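Local coordinates for protein enoyl-CoA hydratase/carnithine racemase (Thermus thermophilus JL-18, PDB 6SL9) that probably isomerises coenzyme A thioesters in phenylacetic acid catabolism, as the crotonase-family, oxepin-CoA-forming isomerase PaaG, at residues E78-L81 with R82-R86; V87-A90 with L91-L94; R245-R248 with E249-P252. One frame throughout, in Å; residues are numbered along the deposited sequence. Where two conformers were deposited one is given.

How the contacts relate
Contacts 1 and 2 follow one another along helix 77-93, contact 2 running just past its end, their centres about 13 Å apart, whereas contact 3 closes helix 238-249, its centre about 34 Å from that of contact 2 and about 47 Å from that of contact 1. Contact 2 is buried, contact 1 partly so, and contact 3 lies at the surface. Contact 1 combines a salt bridge with an aromatic pair; contact 2 joins its turns by backbone bonds and a serine hydroxyl folded onto a carbonyl, its aliphatic side chains facing helix 30-45, Trp-116 and the second subunit; contact 3 gathers charged side chains round a helix C-terminus, with a lysine over a phenyl face. Contact 1 also touches the second subunit; contact 3 meets the third.

Contact 1 of 3, residues E78-L81 with R82-R86; sequences EAHL and RRYNR
Glu-78 and Arg-82, one helical turn apart, run side by side and join in a salt bridge. A single carboxylate oxygen takes both bonds: Arg-82 NE meets the anti lone pair of Glu-78 OE2 at 2.9 Å, while Arg-82 NH2 reaches the same Glu-78 OE2 at 3.2 Å from above the carboxylate plane. OE2 lies in the guanidinium plane, yet the two flat groups are turned 53° apart, so the pair is not a coplanar two-oxygen bridge. An extended Glu-78, with CG anti to the backbone N (chi1 180°), carries its carboxylate alongside the arginine. Round the helix, His-80 and Tyr-84 form an oblique aromatic pair with centroids 4.8 Å apart. Tyr-84 CD2 sits over one face of the imidazole, toward its rim, and His-80 CE1 comes within 3.4 Å of Tyr-84 CE2. Behind these side chains the helical bonds set the spacing: Arg-82 N to Glu-78 O is 2.9 Å, and Tyr-84 N to His-80 O is 3.0 Å. On the tyrosine's other flank, Arg-83 CG lies over the ring centre, and its guanidinium continues to a salt bridge with Asp-34. Phe-70 meets His-80 edge to face. Tyr-84 packs on Leu-33 of helix 30-45, while Glu-78 and Arg-82 rest on Val-229 of the second subunit, so helix 77-93 lies between helix 30-45 and a neighbouring chain.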
loop_
_atom_site.group_PDB
_atom_site.type_symbol
_atom_site.label_atom_id
_atom_site.label_comp_id
_atom_site.label_asym_id
_atom_site.label_seq_id
_atom_site.Cartn_x
_atom_site.Cartn_y
_atom_site.Cartn_z
ATOM N N GLU A 78 4.515 11.089 -25.545
ATOM C CA GLU A 78 5.784 10.990 -24.809
ATOM C C GLU A 78 6.429 12.369 -24.734
ATOM O O GLU A 78 6.854 12.796 -23.650
ATOM C CB GLU A 78 6.719 9.906 -25.347
ATOM C CG GLU A 78 8.023 9.829 -24.581
ATOM C CD GLU A 78 9.008 8.794 -25.071
ATOM O OE1 GLU A 78 8.621 7.897 -25.813
ATOM O OE2 GLU A 78 10.197 8.899 -24.603
ATOM N N ALA A 79 6.519 13.061 -25.864
ATOM C CA ALA A 79 7.174 14.385 -25.823
ATOM C C ALA A 79 6.359 15.382 -24.977
ATOM O O ALA A 79 6.932 16.170 -24.210
ATOM C CB ALA A 79 7.343 14.907 -27.229
ATOM N N HIS A 80 5.052 15.320 -25.074
ATOM C CA HIS A 80 4.188 16.259 -24.334
ATOM C C HIS A 80 4.391 16.026 -22.816
ATOM O O HIS A 80 4.585 17.002 -22.075
ATOM C CB HIS A 80 2.739 16.010 -24.767
ATOM C CG HIS A 80 1.834 17.022 -24.192
ATOM N ND1 HIS A 80 1.791 18.313 -24.705
ATOM C CD2 HIS A 80 0.960 16.968 -23.164
ATOM C CE1 HIS A 80 0.895 19.003 -24.017
ATOM N NE2 HIS A 80 0.399 18.232 -23.051
ATOM N N LEU A 81 4.308 14.789 -22.385
ATOM C CA LEU A 81 4.459 14.484 -20.952
ATOM C C LEU A 81 5.875 14.717 -20.477
ATOM O O LEU A 81 6.053 15.257 -19.378
ATOM C CB LEU A 81 3.938 13.070 -20.653
ATOM C CG LEU A 81 2.412 12.912 -20.733
ATOM C CD1 LEU A 81 2.072 11.423 -20.704
ATOM C CD2 LEU A 81 1.674 13.650 -19.625
ATOM N N ARG A 82 6.881 14.442 -21.306
ATOM C CA ARG A 82 8.239 14.749 -20.852
ATOM C C ARG A 82 8.360 16.244 -20.608
ATOM O O ARG A 82 9.051 16.663 -19.665
ATOM C CB ARG A 82 9.310 14.265 -21.844
ATOM C CG ARG A 82 9.536 12.770 -21.719
ATOM C CD ARG A 82 10.705 12.330 -22.620
ATOM N NE ARG A 82 10.917 10.896 -22.606
ATOM C CZ ARG A 82 11.473 10.182 -21.612
ATOM N NH1 ARG A 82 11.910 10.794 -20.524
ATOM N NH2 ARG A 82 11.577 8.854 -21.725
ATOM N N ARG A 83 7.753 17.057 -21.460
ATOM C CA ARG A 83 7.807 18.528 -21.274
ATOM C C ARG A 83 7.057 18.936 -20.013
ATOM O O ARG A 83 7.589 19.776 -19.275
ATOM C CB ARG A 83 7.259 19.207 -22.514
ATOM C CG ARG A 83 7.121 20.699 -22.371
ATOM C CD ARG A 83 8.382 21.430 -21.979
ATOM N NE ARG A 83 8.083 22.847 -21.760
ATOM C CZ ARG A 83 7.486 23.354 -20.670
ATOM N NH1 ARG A 83 7.227 22.629 -19.595
ATOM N NH2 ARG A 83 7.252 24.634 -20.637
ATOM N N TYR A 84 5.837 18.460 -19.813
ATOM C CA TYR A 84 4.970 18.990 -18.732
ATOM C C TYR A 84 5.068 18.185 -17.429
ATOM O O TYR A 84 4.568 18.678 -16.412
ATOM C CB TYR A 84 3.545 19.191 -19.201
ATOM C CG TYR A 84 3.500 20.255 -20.273
ATOM C CD1 TYR A 84 3.672 21.581 -19.946
ATOM C CD2 TYR A 84 3.375 19.950 -21.623
ATOM C CE1 TYR A 84 3.724 22.555 -20.933
ATOM C CE2 TYR A 84 3.356 20.931 -22.594
ATOM C CZ TYR A 84 3.579 22.236 -22.259
ATOM O OH TYR A 84 3.587 23.163 -23.252
ATOM N N ASN A 85 5.880 17.117 -17.385
ATOM C CA ASN A 85 5.996 16.317 -16.135
ATOM C C ASN A 85 6.661 17.152 -15.051
ATOM O O ASN A 85 6.462 16.859 -13.885
ATOM C CB ASN A 85 6.687 14.958 -16.368
ATOM C CG ASN A 85 5.790 13.854 -16.866
ATOM O OD1 ASN A 85 4.579 13.896 -16.684
ATOM N ND2 ASN A 85 6.379 12.809 -17.448
ATOM N N ARG A 86 7.380 18.201 -15.420
ATOM C CA ARG A 86 7.986 19.074 -14.397
ATOM C C ARG A 86 6.907 19.655 -13.461
ATOM O O ARG A 86 7.224 20.048 -12.329
ATOM C CB ARG A 86 8.906 20.114 -15.010
ATOM C CG ARG A 86 8.133 21.104 -15.846
ATOM C CD ARG A 86 9.088 22.032 -16.598
ATOM N NE ARG A 86 9.913 21.480 -17.698
ATOM C CZ ARG A 86 10.555 22.286 -18.575
ATOM N NH1 ARG A 86 10.562 23.578 -18.334
ATOM N NH2 ARG A 86 11.237 21.821 -19.593
#

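Contact 2 of 3, residues V87-A90 with L91-L94; sequences VVEA and LSGL
Ser-92 turns its hydroxyl back onto the carbonyl of Glu-89, three residues earlier, with OG 2.8 Å from Glu-89 O. Its chi1 of 73° places OG between the backbone N and the carbonyl carbon, facing the preceding turn. Gly-93 N also donates to Glu-89 O, at 3.1 Å, and both donors approach from the same face of the carbonyl plane. One buried serine hydroxyl is thereby satisfied by the backbone, and one carbonyl near the end of the helix receives two bonds. Glu-89 OE2 comes only within 4.0 Å of Ser-92 OG; the carboxylate's hydrogen bond, through OE1, is to Thr-221 of the second subunit. Leu-91 leaves the helix on a different flank from Ser-92: its CG lies 3.6 Å from Val-87 O, beside the carbonyl that accepts the Leu-91 N bond of 3.0 Å. Val-87 and Leu-91 turn to helix 30-45, packing on Leu-33 and Leu-40 respectively. Val-88 meets Trp-116 and, with Glu-89, Leu-224 of the second subunit. The last turns of helix 77-93 are thus wedged between helix 30-45, the loop carrying Trp-116 and an adjacent subunit, just before strand 98-102.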
loop_
_atom_site.group_PDB
_atom_site.type_symbol
_atom_site.label_atom_id
_atom_site.label_comp_id
_atom_site.label_asym_id
_atom_site.label_seq_id
_atom_site.Cartn_x
_atom_site.Cartn_y
_atom_site.Cartn_z
ATOM N N VAL A 87 5.702 19.847 -13.939
ATOM C CA VAL A 87 4.655 20.400 -13.057
ATOM C C VAL A 87 4.281 19.412 -11.952
ATOM O O VAL A 87 4.056 19.800 -10.799
ATOM C CB VAL A 87 3.471 20.855 -13.897
ATOM C CG1 VAL A 87 2.510 21.640 -13.028
ATOM C CG2 VAL A 87 3.959 21.735 -15.041
ATOM N N VAL A 88 4.175 18.142 -12.301
ATOM C CA VAL A 88 3.949 17.100 -11.271
ATOM C C VAL A 88 5.143 16.996 -10.352
ATOM O O VAL A 88 4.985 16.818 -9.133
ATOM C CB VAL A 88 3.573 15.778 -11.927
ATOM C CG1 VAL A 88 3.429 14.690 -10.888
ATOM C CG2 VAL A 88 2.278 15.922 -12.728
ATOM N N GLU A 89 6.352 17.087 -10.904
ATOM C CA GLU A 89 7.533 17.113 -10.034
ATOM C C GLU A 89 7.418 18.261 -9.030
ATOM O O GLU A 89 7.704 18.071 -7.835
ATOM C CB GLU A 89 8.801 17.293 -10.871
ATOM C CG GLU A 89 9.203 16.043 -11.630
ATOM C CD GLU A 89 9.951 15.006 -10.836
ATOM O OE1 GLU A 89 10.321 13.973 -11.449
ATOM O OE2 GLU A 89 10.160 15.205 -9.616
ATOM N N ALA A 90 7.016 19.435 -9.495
ATOM C CA ALA A 90 6.890 20.625 -8.632
ATOM C C ALA A 90 5.867 20.350 -7.537
ATOM O O ALA A 90 6.164 20.676 -6.381
ATOM C CB ALA A 90 6.513 21.872 -9.423
ATOM N N LEU A 91 4.707 19.809 -7.880
ATOM C CA LEU A 91 3.718 19.499 -6.842
ATOM C C LEU A 91 4.332 18.507 -5.874
ATOM O O LEU A 91 4.149 18.654 -4.654
ATOM C CB LEU A 91 2.499 18.881 -7.494
ATOM C CG LEU A 91 1.603 19.885 -8.220
ATOM C CD1 LEU A 91 0.652 19.180 -9.207
ATOM C CD2 LEU A 91 0.775 20.693 -7.200
ATOM N N SER A 92 4.982 17.470 -6.382
ATOM C CA SER A 92 5.395 16.359 -5.506
ATOM C C SER A 92 6.383 16.822 -4.448
ATOM O O SER A 92 6.398 16.290 -3.324
ATOM C CB SER A 92 5.971 15.233 -6.299
ATOM O OG SER A 92 7.263 15.518 -6.808
ATOM N N GLY A 93 7.253 17.762 -4.824
ATOM C CA GLY A 93 8.367 18.199 -3.966
ATOM C C GLY A 93 8.130 19.499 -3.253
ATOM O O GLY A 93 9.034 19.964 -2.596
ATOM N N LEU A 94 6.966 20.102 -3.416
ATOM C CA LEU A 94 6.630 21.401 -2.776
ATOM C C LEU A 94 7.117 21.414 -1.328
ATOM O O LEU A 94 6.727 20.514 -0.564
ATOM C CB LEU A 94 5.109 21.552 -2.790
ATOM C CG LEU A 94 4.550 22.717 -3.587
ATOM C CD1 LEU A 94 3.070 22.888 -3.282
ATOM C CD2 LEU A 94 5.301 24.010 -3.308
#

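Contact 3 of 3, residues R245-R248 with E249-P252; sequences RAFR and EKRP
Lys-250 curls back along the last turn of the helix to Phe-247. Its CB starts 4.2 Å from Phe-247 O; a bend at chi2 (-70°) then takes CG to 3.5 Å and CD to 3.3 Å from that same Phe-247 O. CE stays beside Phe-247 O and also comes up to ring atom CE1, and a second bend sets NZ 2.9 Å from Phe-247 O, in a hydrogen bond. NZ also stands over the phenyl face, 3.9 Å from the Phe-247 ring centroid and 13° off the normal, a cation-pi contact. The ammonium is held by a carbonyl and a ring at once. Arg-251 folds the other way, its guanidinium laid face-on over Ala-246 CA and CB. Arg-251 NE makes a straight salt bridge to Glu-249 OE1 at 2.8 Å, and NH2 bonds Pro-252 O and Glu-242. A leucine at Arg-251 would probably leave Glu-249 and Glu-242 without this cationic partner and Pro-252 O without its side-chain donor. In the backbone, Arg-251 N reaches Ala-246 O at 3.1 Å and Lys-250 N gives a weaker bond to Phe-247 O. With positive phi at Lys-250, these bonds form a Schellman motif, the classic C-terminal cap, here ending helix 238-249.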
loop_
_atom_site.group_PDB
_atom_site.type_symbol
_atom_site.label_atom_id
_atom_site.label_comp_id
_atom_site.label_asym_id
_atom_site.label_seq_id
_atom_site.Cartn_x
_atom_site.Cartn_y
_atom_site.Cartn_z
ATOM N N ARG A 245 10.380 23.787 23.673
ATOM C CA ARG A 245 10.015 24.692 24.776
ATOM C C ARG A 245 8.499 24.661 25.010
ATOM O O ARG A 245 8.059 24.589 26.211
ATOM C CB ARG A 245 10.478 26.100 24.431
ATOM C CG ARG A 245 11.981 26.354 24.477
ATOM C CD ARG A 245 12.245 27.834 24.676
ATOM N NE ARG A 245 11.702 28.494 23.496
ATOM C CZ ARG A 245 12.328 28.620 22.325
ATOM N NH1 ARG A 245 13.566 28.170 22.175
ATOM N NH2 ARG A 245 11.705 29.198 21.306
ATOM N N ALA A 246 7.691 24.654 23.966
ATOM C CA ALA A 246 6.224 24.712 24.094
ATOM C C ALA A 246 5.719 23.412 24.747
ATOM O O ALA A 246 4.845 23.467 25.608
ATOM C CB ALA A 246 5.610 24.944 22.742
ATOM N N PHE A 247 6.264 22.255 24.394
ATOM C CA PHE A 247 5.893 20.997 25.054
ATOM C C PHE A 247 6.282 21.012 26.519
ATOM O O PHE A 247 5.432 20.548 27.363
ATOM C CB PHE A 247 6.541 19.816 24.356
ATOM C CG PHE A 247 6.160 18.528 25.046
ATOM C CD1 PHE A 247 4.885 17.993 24.881
ATOM C CD2 PHE A 247 7.074 17.837 25.840
ATOM C CE1 PHE A 247 4.535 16.803 25.501
ATOM C CE2 PHE A 247 6.735 16.632 26.445
ATOM C CZ PHE A 247 5.465 16.118 26.267
ATOM N N ARG A 248 7.458 21.553 26.859
ATOM C CA ARG A 248 7.887 21.559 28.282
ATOM C C ARG A 248 6.921 22.428 29.068
ATOM O O ARG A 248 6.584 22.066 30.236
ATOM C CB ARG A 248 9.337 22.046 28.387
ATOM C CG ARG A 248 10.313 20.974 27.949
ATOM C CD ARG A 248 11.776 21.379 27.807
ATOM N NE ARG A 248 12.548 20.133 27.684
ATOM C CZ ARG A 248 13.821 20.078 27.381
ATOM N NH1 ARG A 248 14.429 21.207 27.061
ATOM N NH2 ARG A 248 14.449 18.893 27.304
ATOM N N GLU A 249 6.418 23.510 28.453
ATOM C CA GLU A 249 5.551 24.535 29.117
ATOM C C GLU A 249 4.073 24.174 28.998
ATOM O O GLU A 249 3.243 24.815 29.625
ATOM C CB GLU A 249 5.864 25.941 28.668
ATOM C CG GLU A 249 7.262 26.364 29.006
ATOM C CD GLU A 249 7.701 27.664 28.355
ATOM O OE1 GLU A 249 6.865 28.310 27.665
ATOM O OE2 GLU A 249 8.870 28.092 28.580
ATOM N N LYS A 250 3.793 23.117 28.250
ATOM C CA LYS A 250 2.434 22.607 27.951
ATOM C C LYS A 250 1.561 23.755 27.470
ATOM O O LYS A 250 0.487 23.949 27.987
ATOM C CB LYS A 250 1.875 21.857 29.156
ATOM C CG LYS A 250 2.671 20.639 29.590
ATOM C CD LYS A 250 2.588 19.470 28.607
ATOM C CE LYS A 250 3.251 18.235 29.142
ATOM N NZ LYS A 250 4.700 18.466 29.224
ATOM N N ARG A 251 2.022 24.402 26.405
ATOM C CA ARG A 251 1.323 25.521 25.736
ATOM C C ARG A 251 1.459 25.286 24.232
ATOM O O ARG A 251 2.322 24.535 23.767
ATOM C CB ARG A 251 1.892 26.883 26.170
ATOM C CG ARG A 251 3.373 27.059 25.908
ATOM C CD ARG A 251 3.820 28.445 25.597
ATOM N NE ARG A 251 5.269 28.431 25.399
ATOM C CZ ARG A 251 5.916 28.485 24.204
ATOM N NH1 ARG A 251 7.236 28.527 24.151
ATOM N NH2 ARG A 251 5.252 28.483 23.060
ATOM N N PRO A 252 0.647 25.975 23.409
ATOM C CA PRO A 252 0.801 25.886 21.966
ATOM C C PRO A 252 2.147 26.433 21.467
ATOM O O PRO A 252 2.637 27.499 21.902
ATOM C CB PRO A 252 -0.392 26.669 21.390
ATOM C CG PRO A 252 -1.372 26.767 22.525
ATOM C CD PRO A 252 -0.542 26.748 23.791
#